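Local coordinates for protection of telomeres protein 1 (Schizosaccharomyces pombe, PDB 5USB), which binds single-stranded telomeric DNA at the consensus sequence GGTTAC, protects the 3' overhang and regulates telomerase and telomere length, at residues 28-33 with 66-71; 1-6 with 16-21; 86-91 with 119-124. The protein carries 1 engineered substitution. One frame throughout, in Å; residues are numbered along the deposited sequence.

Contact 1 of 3, residues 28-33 with 66-71; sequences DKNFTL and RCILWD. With nucleotides of chain B.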
# COMPACT_ATOMS: atom_id res chain seq x y z
N ASP A 28 0.17 -11.44 15.22
CA ASP A 28 0.11 -10.97 16.60
C ASP A 28 0.96 -9.74 16.86
O ASP A 28 0.83 -9.15 17.94
CB ASP A 28 0.55 -12.09 17.55
CG ASP A 28 -0.45 -13.23 17.61
OD1 ASP A 28 -1.66 -12.98 17.40
OD2 ASP A 28 -0.04 -14.39 17.87
N LYS A 29 1.83 -9.35 15.93
CA LYS A 29 2.67 -8.17 16.11
C LYS A 29 2.18 -6.96 15.33
O LYS A 29 2.39 -5.82 15.77
CB LYS A 29 4.10 -8.50 15.67
CG LYS A 29 4.73 -9.69 16.43
CD LYS A 29 5.43 -9.26 17.72
CE LYS A 29 4.46 -9.01 18.87
NZ LYS A 29 5.17 -8.73 20.16
N ASN A 30 1.62 -7.16 14.13
CA ASN A 30 1.27 -6.04 13.29
C ASN A 30 0.29 -6.51 12.21
O ASN A 30 -0.12 -7.66 12.16
CB ASN A 30 2.50 -5.41 12.66
CG ASN A 30 3.34 -6.41 11.93
OD1 ASN A 30 2.83 -7.31 11.28
ND2 ASN A 30 4.64 -6.27 12.06
N PHE A 31 -0.14 -5.56 11.38
CA PHE A 31 -1.00 -5.85 10.24
C PHE A 31 -0.32 -5.37 8.96
O PHE A 31 0.22 -4.25 8.92
CB PHE A 31 -2.35 -5.13 10.40
CG PHE A 31 -3.34 -5.41 9.33
CD1 PHE A 31 -3.80 -6.70 9.08
CD2 PHE A 31 -3.88 -4.37 8.60
CE1 PHE A 31 -4.77 -6.92 8.08
CE2 PHE A 31 -4.81 -4.59 7.62
CZ PHE A 31 -5.24 -5.85 7.35
N THR A 32 -0.34 -6.20 7.91
CA THR A 32 0.38 -5.86 6.69
C THR A 32 -0.59 -5.75 5.54
O THR A 32 -1.50 -6.57 5.41
CB THR A 32 1.42 -6.91 6.39
OG1 THR A 32 2.35 -6.96 7.48
CG2 THR A 32 2.19 -6.61 5.07
N LEU A 33 -0.40 -4.75 4.69
CA LEU A 33 -1.15 -4.55 3.47
C LEU A 33 -0.18 -4.54 2.30
O LEU A 33 0.94 -4.07 2.43
CB LEU A 33 -1.91 -3.18 3.45
CG LEU A 33 -2.91 -2.85 4.52
CD1 LEU A 33 -3.26 -1.35 4.42
CD2 LEU A 33 -4.14 -3.76 4.41
N ARG A 66 4.49 -2.96 0.08
CA ARG A 66 4.10 -3.49 1.39
C ARG A 66 3.96 -2.35 2.38
O ARG A 66 4.82 -1.49 2.43
CB ARG A 66 5.15 -4.47 1.89
CG ARG A 66 5.01 -4.88 3.35
CD ARG A 66 6.29 -5.61 3.80
NE ARG A 66 6.42 -6.91 3.19
CZ ARG A 66 7.57 -7.55 3.03
NH1 ARG A 66 8.72 -7.01 3.44
NH2 ARG A 66 7.58 -8.74 2.45
N CYS A 67 2.87 -2.36 3.15
CA CYS A 67 2.66 -1.36 4.20
C CYS A 67 2.57 -2.13 5.50
O CYS A 67 1.76 -3.05 5.60
CB CYS A 67 1.38 -0.54 3.96
SG CYS A 67 1.27 0.18 2.30
N ILE A 68 3.38 -1.74 6.50
CA ILE A 68 3.33 -2.34 7.83
C ILE A 68 2.67 -1.37 8.80
O ILE A 68 3.10 -0.22 8.93
CB ILE A 68 4.72 -2.73 8.34
CG1 ILE A 68 5.46 -3.55 7.29
CG2 ILE A 68 4.59 -3.48 9.70
CD1 ILE A 68 4.83 -4.82 7.02
N LEU A 69 1.63 -1.86 9.49
CA LEU A 69 0.82 -1.06 10.40
C LEU A 69 0.99 -1.59 11.82
O LEU A 69 0.79 -2.78 12.05
CB LEU A 69 -0.65 -1.11 10.00
CG LEU A 69 -1.12 -0.21 8.84
CD1 LEU A 69 -0.48 -0.51 7.52
CD2 LEU A 69 -2.66 -0.27 8.67
N TRP A 70 1.38 -0.72 12.74
CA TRP A 70 1.54 -1.10 14.14
C TRP A 70 0.53 -0.39 15.03
O TRP A 70 -0.04 0.64 14.67
CB TRP A 70 2.93 -0.74 14.65
CG TRP A 70 4.01 -1.72 14.32
CD1 TRP A 70 4.25 -2.92 14.94
CD2 TRP A 70 5.02 -1.57 13.34
NE1 TRP A 70 5.34 -3.52 14.39
CE2 TRP A 70 5.84 -2.71 13.40
CE3 TRP A 70 5.32 -0.57 12.40
CZ2 TRP A 70 6.93 -2.89 12.57
CZ3 TRP A 70 6.40 -0.76 11.58
CH2 TRP A 70 7.20 -1.91 11.66
N ASP A 71 0.34 -0.96 16.21
CA ASP A 71 -0.37 -0.27 17.32
C ASP A 71 -1.75 0.17 16.85
O ASP A 71 -2.49 -0.65 16.29
CB ASP A 71 0.50 0.87 17.82
CG ASP A 71 1.86 0.42 18.24
OD1 ASP A 71 2.82 1.13 17.91
OD2 ASP A 71 1.98 -0.66 18.83
O5' G B 1 13.35 -0.97 15.94
C5' G B 1 12.05 -1.41 15.53
C4' G B 1 11.65 -2.59 16.38
O4' G B 1 10.50 -2.26 17.18
C3' G B 1 11.24 -3.83 15.62
O3' G B 1 11.49 -4.86 16.53
C2' G B 1 9.74 -3.61 15.38
O2' G B 1 8.81 -4.67 15.33
C1' G B 1 9.33 -2.77 16.57
N9 G B 1 8.53 -1.63 16.16
C8 G B 1 8.89 -0.65 15.27
N7 G B 1 7.99 0.29 15.16
C5 G B 1 6.99 -0.09 16.04
C6 G B 1 5.76 0.53 16.35
O6 G B 1 5.30 1.57 15.90
N1 G B 1 5.04 -0.20 17.28
C2 G B 1 5.44 -1.38 17.84
N2 G B 1 4.60 -1.95 18.72
N3 G B 1 6.59 -1.97 17.57
C4 G B 1 7.31 -1.28 16.66
P DA B 5 10.15 -14.18 0.26
OP1 DA B 5 10.04 -15.52 0.80
OP2 DA B 5 11.23 -13.78 -0.59
O5' DA B 5 8.81 -13.89 -0.53
C5' DA B 5 7.56 -14.22 0.05
C4' DA B 5 6.48 -13.51 -0.71
O4' DA B 5 6.56 -12.10 -0.44
C3' DA B 5 6.59 -13.64 -2.23
O3' DA B 5 5.29 -13.69 -2.83
C2' DA B 5 7.37 -12.40 -2.62
C1' DA B 5 6.90 -11.37 -1.60
N9 DA B 5 7.90 -10.39 -1.21
C8 DA B 5 9.19 -10.62 -0.84
N7 DA B 5 9.84 -9.54 -0.49
C5 DA B 5 8.89 -8.54 -0.58
C6 DA B 5 8.95 -7.16 -0.33
N6 DA B 5 10.04 -6.54 0.09
N1 DA B 5 7.83 -6.44 -0.55
C2 DA B 5 6.74 -7.07 -0.98
N3 DA B 5 6.56 -8.36 -1.24
C4 DA B 5 7.69 -9.05 -1.02
P DG B 2 12.55 -5.94 16.19
OP1 DG B 2 12.68 -6.79 17.39
OP2 DG B 2 13.73 -5.29 15.60
O5' DG B 2 11.84 -6.81 15.07
C5' DG B 2 10.67 -7.56 15.36
C4' DG B 2 10.03 -7.99 14.07
O4' DG B 2 9.21 -6.95 13.51
C3' DG B 2 11.02 -8.31 12.96
O3' DG B 2 11.46 -9.63 13.21
C2' DG B 2 10.14 -8.20 11.73
C1' DG B 2 9.21 -7.05 12.08
N9 DG B 2 9.61 -5.76 11.55
C8 DG B 2 10.21 -4.76 12.27
N7 DG B 2 10.46 -3.70 11.56
C5 DG B 2 10.03 -4.03 10.29
C6 DG B 2 10.05 -3.27 9.09
O6 DG B 2 10.45 -2.12 8.93
N1 DG B 2 9.53 -3.99 8.02
C2 DG B 2 9.03 -5.26 8.10
N2 DG B 2 8.55 -5.78 6.97
N3 DG B 2 9.00 -5.98 9.22
C4 DG B 2 9.51 -5.30 10.26
O HOH W 1 0.68 -3.76 16.26

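Contact 2 of 3, residues 1-6 with 16-21; sequences DSFSLL and SFYAQV. Engineered in segment 1-6: Asp1 (natural residue Val).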
# COMPACT_ATOMS: atom_id res chain seq x y z
N ASP A 1 1.83 17.71 1.77
CA ASP A 1 1.58 18.58 0.65
C ASP A 1 0.44 18.13 -0.33
O ASP A 1 -0.58 18.78 -0.31
CB ASP A 1 2.93 18.85 -0.03
CG ASP A 1 3.66 17.59 -0.40
OD1 ASP A 1 3.13 16.50 -0.04
OD2 ASP A 1 4.69 17.65 -1.09
N SER A 2 0.55 17.00 -1.08
CA SER A 2 -0.39 16.56 -2.11
C SER A 2 -0.25 15.04 -2.39
O SER A 2 0.60 14.42 -1.87
CB SER A 2 -0.06 17.24 -3.40
OG SER A 2 1.19 16.80 -3.82
N PHE A 3 -1.09 14.50 -3.25
CA PHE A 3 -1.03 13.09 -3.58
C PHE A 3 -0.02 12.77 -4.66
O PHE A 3 0.22 13.55 -5.51
CB PHE A 3 -2.40 12.63 -4.04
CG PHE A 3 -3.44 12.63 -2.96
CD1 PHE A 3 -3.46 11.68 -2.02
CD2 PHE A 3 -4.41 13.58 -2.94
CE1 PHE A 3 -4.37 11.68 -1.06
CE2 PHE A 3 -5.36 13.58 -1.99
CZ PHE A 3 -5.34 12.64 -1.03
N SER A 4 0.60 11.60 -4.55
CA SER A 4 1.53 11.07 -5.53
C SER A 4 0.98 9.79 -6.14
O SER A 4 0.26 9.04 -5.47
CB SER A 4 2.87 10.70 -4.88
OG SER A 4 3.53 11.81 -4.34
N LEU A 5 1.38 9.49 -7.38
CA LEU A 5 1.27 8.12 -7.86
C LEU A 5 2.36 7.28 -7.20
O LEU A 5 3.42 7.78 -6.83
CB LEU A 5 1.42 8.03 -9.38
CG LEU A 5 0.32 8.80 -10.12
CD1 LEU A 5 0.54 8.60 -11.60
CD2 LEU A 5 -1.10 8.40 -9.72
N LEU A 6 2.10 5.97 -7.09
CA LEU A 6 3.10 5.14 -6.42
C LEU A 6 4.40 5.09 -7.19
O LEU A 6 5.46 4.88 -6.61
CB LEU A 6 2.54 3.74 -6.16
CG LEU A 6 1.64 3.69 -4.92
CD1 LEU A 6 1.13 2.24 -4.82
CD2 LEU A 6 2.35 4.13 -3.63
N SER A 16 1.38 10.71 0.27
CA SER A 16 -0.02 10.38 0.27
C SER A 16 -0.44 9.82 -1.07
O SER A 16 0.01 10.30 -2.11
CB SER A 16 -0.86 11.64 0.57
OG SER A 16 -0.48 12.22 1.80
N PHE A 17 -1.32 8.81 -1.06
CA PHE A 17 -1.71 8.17 -2.31
C PHE A 17 -3.02 7.40 -2.13
O PHE A 17 -3.41 7.05 -1.02
CB PHE A 17 -0.61 7.22 -2.82
CG PHE A 17 -0.15 6.21 -1.82
CD1 PHE A 17 -0.81 5.00 -1.69
CD2 PHE A 17 0.98 6.44 -1.07
CE1 PHE A 17 -0.39 4.07 -0.76
CE2 PHE A 17 1.43 5.50 -0.15
CZ PHE A 17 0.73 4.31 -0.00
N TYR A 18 -3.66 7.14 -3.26
CA TYR A 18 -4.80 6.25 -3.38
C TYR A 18 -4.28 4.92 -3.92
O TYR A 18 -3.39 4.89 -4.78
CB TYR A 18 -5.83 6.83 -4.36
CG TYR A 18 -6.58 8.03 -3.84
CD1 TYR A 18 -7.78 7.85 -3.20
CD2 TYR A 18 -6.10 9.32 -4.01
CE1 TYR A 18 -8.49 8.92 -2.72
CE2 TYR A 18 -6.79 10.40 -3.53
CZ TYR A 18 -7.97 10.21 -2.89
OH TYR A 18 -8.70 11.29 -2.39
N ALA A 19 -4.86 3.82 -3.46
CA ALA A 19 -4.41 2.51 -3.92
C ALA A 19 -5.49 1.48 -3.70
O ALA A 19 -6.44 1.67 -2.93
CB ALA A 19 -3.14 2.11 -3.20
N GLN A 20 -5.34 0.36 -4.40
CA GLN A 20 -6.17 -0.81 -4.20
C GLN A 20 -5.40 -1.87 -3.42
O GLN A 20 -4.21 -2.10 -3.66
CB GLN A 20 -6.64 -1.39 -5.53
CG GLN A 20 -7.71 -2.44 -5.30
CD GLN A 20 -8.39 -2.91 -6.56
OE1 GLN A 20 -7.81 -2.93 -7.63
NE2 GLN A 20 -9.63 -3.39 -6.40
N VAL A 21 -6.08 -2.48 -2.45
CA VAL A 21 -5.48 -3.50 -1.60
C VAL A 21 -5.50 -4.83 -2.35
O VAL A 21 -6.56 -5.35 -2.71
CB VAL A 21 -6.21 -3.62 -0.26
CG1 VAL A 21 -5.59 -4.73 0.57
CG2 VAL A 21 -6.16 -2.33 0.47
O HOH W 2 1.70 14.08 1.35
O HOH W 3 2.72 12.53 -1.86
O HOH W 4 -2.46 8.73 -5.60

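Contact 3 of 3, residues 86-91 with 119-124; sequences YVVMKN and EKVDSE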
# COMPACT_ATOMS: atom_id res chain seq x y z
N TYR A 86 -10.40 -0.25 -1.73
CA TYR A 86 -9.59 0.91 -2.06
C TYR A 86 -9.31 1.69 -0.80
O TYR A 86 -10.14 1.74 0.11
CB TYR A 86 -10.31 1.79 -3.08
CG TYR A 86 -10.58 1.09 -4.38
CD1 TYR A 86 -9.65 1.11 -5.38
CD2 TYR A 86 -11.75 0.40 -4.58
CE1 TYR A 86 -9.87 0.47 -6.58
CE2 TYR A 86 -11.98 -0.27 -5.76
CZ TYR A 86 -11.04 -0.21 -6.76
OH TYR A 86 -11.28 -0.87 -7.97
N VAL A 87 -8.10 2.21 -0.71
CA VAL A 87 -7.66 2.96 0.46
C VAL A 87 -7.04 4.28 0.01
O VAL A 87 -6.52 4.42 -1.10
CB VAL A 87 -6.68 2.17 1.36
CG1 VAL A 87 -7.34 0.93 1.98
CG2 VAL A 87 -5.45 1.75 0.62
N VAL A 88 -7.08 5.26 0.91
CA VAL A 88 -6.33 6.50 0.80
C VAL A 88 -5.42 6.57 2.01
O VAL A 88 -5.89 6.48 3.15
CB VAL A 88 -7.23 7.74 0.67
CG1 VAL A 88 -8.22 7.89 1.80
CG2 VAL A 88 -6.34 8.97 0.45
N MET A 89 -4.12 6.67 1.76
CA MET A 89 -3.10 6.74 2.80
C MET A 89 -2.53 8.15 2.76
O MET A 89 -2.16 8.62 1.70
CB MET A 89 -2.03 5.66 2.53
CG MET A 89 -2.74 4.26 2.57
SD MET A 89 -1.75 2.77 2.47
CE MET A 89 -0.74 3.08 3.87
N LYS A 90 -2.52 8.81 3.91
CA LYS A 90 -2.15 10.22 3.99
C LYS A 90 -0.97 10.37 4.94
O LYS A 90 -0.98 9.83 6.04
CB LYS A 90 -3.34 11.06 4.46
CG LYS A 90 -4.39 11.22 3.41
CD LYS A 90 -5.59 12.00 3.89
CE LYS A 90 -6.69 11.98 2.89
NZ LYS A 90 -8.00 12.39 3.49
N ASN A 91 0.08 11.02 4.44
CA ASN A 91 1.23 11.42 5.24
C ASN A 91 1.95 10.22 5.85
O ASN A 91 2.51 10.30 6.94
CB ASN A 91 0.82 12.43 6.31
CG ASN A 91 0.17 13.63 5.70
OD1 ASN A 91 0.69 14.20 4.75
ND2 ASN A 91 -1.03 13.98 6.17
N GLU A 119 -7.69 5.29 5.38
CA GLU A 119 -9.09 5.09 5.41
C GLU A 119 -9.55 4.38 4.12
O GLU A 119 -8.93 4.44 3.12
CB GLU A 119 -9.87 6.39 5.59
CG GLU A 119 -9.65 7.12 6.92
CD GLU A 119 -10.33 6.48 8.14
OE1 GLU A 119 -10.85 5.41 8.01
OE2 GLU A 119 -10.35 7.08 9.24
N LYS A 120 -10.67 3.71 4.23
CA LYS A 120 -11.25 3.05 3.10
C LYS A 120 -11.91 4.11 2.20
O LYS A 120 -12.48 5.03 2.69
CB LYS A 120 -12.26 2.03 3.63
CG LYS A 120 -12.73 0.95 2.69
CD LYS A 120 -13.64 -0.07 3.38
CE LYS A 120 -12.91 -1.08 4.25
NZ LYS A 120 -13.67 -2.35 4.43
N VAL A 121 -11.82 3.93 0.89
CA VAL A 121 -12.42 4.81 -0.07
C VAL A 121 -13.59 4.04 -0.71
O VAL A 121 -13.41 2.95 -1.13
CB VAL A 121 -11.44 5.23 -1.18
CG1 VAL A 121 -12.11 6.13 -2.19
CG2 VAL A 121 -10.28 5.96 -0.61
N ASP A 122 -14.76 4.62 -0.79
CA ASP A 122 -15.89 3.97 -1.40
C ASP A 122 -15.55 3.70 -2.82
O ASP A 122 -15.10 4.57 -3.48
CB ASP A 122 -17.10 4.87 -1.31
CG ASP A 122 -18.20 4.48 -2.24
OD1 ASP A 122 -18.60 3.30 -2.31
OD2 ASP A 122 -18.71 5.39 -2.89
N SER A 123 -15.83 2.51 -3.30
CA SER A 123 -15.45 2.17 -4.66
C SER A 123 -15.92 3.04 -5.82
O SER A 123 -15.40 2.91 -6.86
CB SER A 123 -15.68 0.70 -4.98
OG SER A 123 -17.01 0.27 -4.76
N GLU A 124 -16.93 3.87 -5.67
CA GLU A 124 -17.34 4.83 -6.68
C GLU A 124 -16.66 6.18 -6.75
O GLU A 124 -16.96 6.95 -7.63
CB GLU A 124 -18.80 5.14 -6.48
CG GLU A 124 -19.68 3.92 -6.48
CD GLU A 124 -21.17 4.24 -6.28
OE1 GLU A 124 -21.60 5.44 -6.38
OE2 GLU A 124 -21.90 3.28 -6.04
O HOH W 5 -13.11 0.18 -0.91

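Contact 1 of 3, residues 28-33 with 66-71
Strands 31-33 and 66-69 run antiparallel, held by two hydrogen-bonded pairs, Phe31 with Leu69 and Leu33 with Cys67. The straightest of their four bonds, from Phe31 N to Leu69 O, is 3.0 Å long at 174°. Phe31, Leu33, Cys67 and Leu69 share one face of the sheet; Thr32 and Ile68, the non-hydrogen-bonded pair between them, lie on the other, where the nucleic acid binds. Ile68 can be followed atom by atom. From CB, Ile68 CG2 stands anti to the backbone N, 3.7 Å from Asn30 ND2 and over the rim of the Trp70 ring. Ile68 CG1 takes the position beside the backbone N and rests 3.8 Å from N2 of DG2 of chain B. The tip, Ile68 CD1, turns back across the strand gap to within 3.3 Å of Thr32 OG1. An alanine here would lose all three contacts and would probably loosen the support beneath the Trp70 ring and the DG2 base. That ring is sandwiched: Asn30 CB makes a CH-pi contact on one face, and the base of ribonucleotide G1 of chain B covers the opposite one. Asp71 reads the edge of this guanine, with Asp71 OD1 taking N1 at 2.7 Å and OD2 taking N2 at 2.9 Å. At the far end, the Arg66 guanidinium lies with one face against DA5 of chain B while NH1 bonds a thymine base. A strand pair with one face turned to the apolar core and the other, with the residues just after it, lined up against bases is typical of the binding face of an OB fold, here the second ssDNA-binding domain of Pot1.

Contact 2 of 3, residues 1-6 with 16-21
Ser16, the first residue of segment 16-21 and already two residues into strand 14-26, receives the single direct hydrogen bond from the N-terminal segment: Ser4 N gives its hydrogen to Ser16 O at 2.8 Å, nearly along the C=O axis. The same oxygen also accepts a CA-H...O contact from Phe3. On the side-chain side, Ser16 CB lies 3.7 Å from Phe3 CD1, while OG, beside the backbone N, is bonded to Asn91 N. Two waters supplement the join. One links Ser16 OG with OD1 of Asp1, an engineered and poorly ordered residue; the other is gripped by Ser2 O, Ser4 OG and Ser16 N, so this part of the strand is tied to the loop through solvent as well as directly. Phe17 follows with its ring in the crowded position between the backbone N and the carbonyl carbon (chi1 53°). Leu6 CD2 sits almost squarely on that ring, 3.6 Å from its centroid and 7° off the normal, a CH-pi contact made by a single methyl group. Ser4 O approaches Phe17 CB to 3.3 Å and is itself bonded to a further water, which passes the link on to Tyr18 N. Tyr18 then brings its ring against Phe3 obliquely, with the planes 42° apart. Tyr18 CE2 lies over the centre of the Phe3 ring, 3.7 Å from Phe3 CZ, whereas the edge of that ring faces the peptide joining Ser16 to Phe17. Beyond Tyr18 the strand parts from the segment. The loop of residues 1-6 thus lies along the first part of strand 14-26, which pairs with strands 31-36 and 86-90; Phe3 and Tyr18 both touch Val88 of the latter, Phe17 packs on Val35 of the former, and Leu5 reaches Arg134 of helix 129-138.

Contact 3 of 3, residues 86-91 with 119-124
Three backbone hydrogen bonds carry the pairing of strands 86-90 and 119-121, which run antiparallel but well twisted, their N-to-C directions 134° apart. Val88 and Glu119 exchange two of them: Val88 N to Glu119 O at 3.0 Å, nearly along the C=O axis, and Glu119 N to Val88 O at 3.1 Å. The third, Val121 N to Tyr86 O at 2.9 Å, is straight at its hydrogen, yet the donor stands above the carbonyl plane. The partner bond is replaced by a water that donates to Val121 O and accepts from Tyr86 N. Weaker CA-H...O contacts fill the gaps, as between Val87 CA and Glu119 O at 3.3 Å.

Apolar packing lies on the face of Tyr86, Val88 and Val121. Val121 CG2 meets Val88 CG1 at 3.7 Å, the two side chains crossing at about a right angle; Ser123 CB rests near Tyr86 CE2.

The polar ends find partners outside the pair: on the face of Val87, Lys120 NZ forms a salt bridge with Asp85, a hydrogen bond to Tyr80 O and a cation-pi contact with Tyr80; on the other face Glu119 is hydrogen-bonded to Tyr76. Strand 86-90 thus lies between strands 14-26 and 117-121, with Tyr86 packed on Ile131 and Lys132 of helix 129-138.

How the contacts relate
One curled sheet joins all three contacts, which differ in depth. Contact 1 is largely buried and is the one that meets nucleic acid, so regular strand pairing serves a surface of aromatic, aliphatic and charged groups for bases. Contact 2 is partly buried and about 11 Å from the nucleic acid at the nearest atoms; an irregular segment there relies on water bridges and ring packing. Contact 3 is a surface strand pair, with modest apolar packing and charged side chains bonded to residues beyond the pair. Strands 14-26 and 86-90 are neighbours, and probable hydrogen bonds, Val87 N to Ala19 O and Phe17 N to Met89 O, connect contacts 2 and 3, whereas contact 1 meets the others by packing, Leu33 on Val21 and Cys67 on Met89.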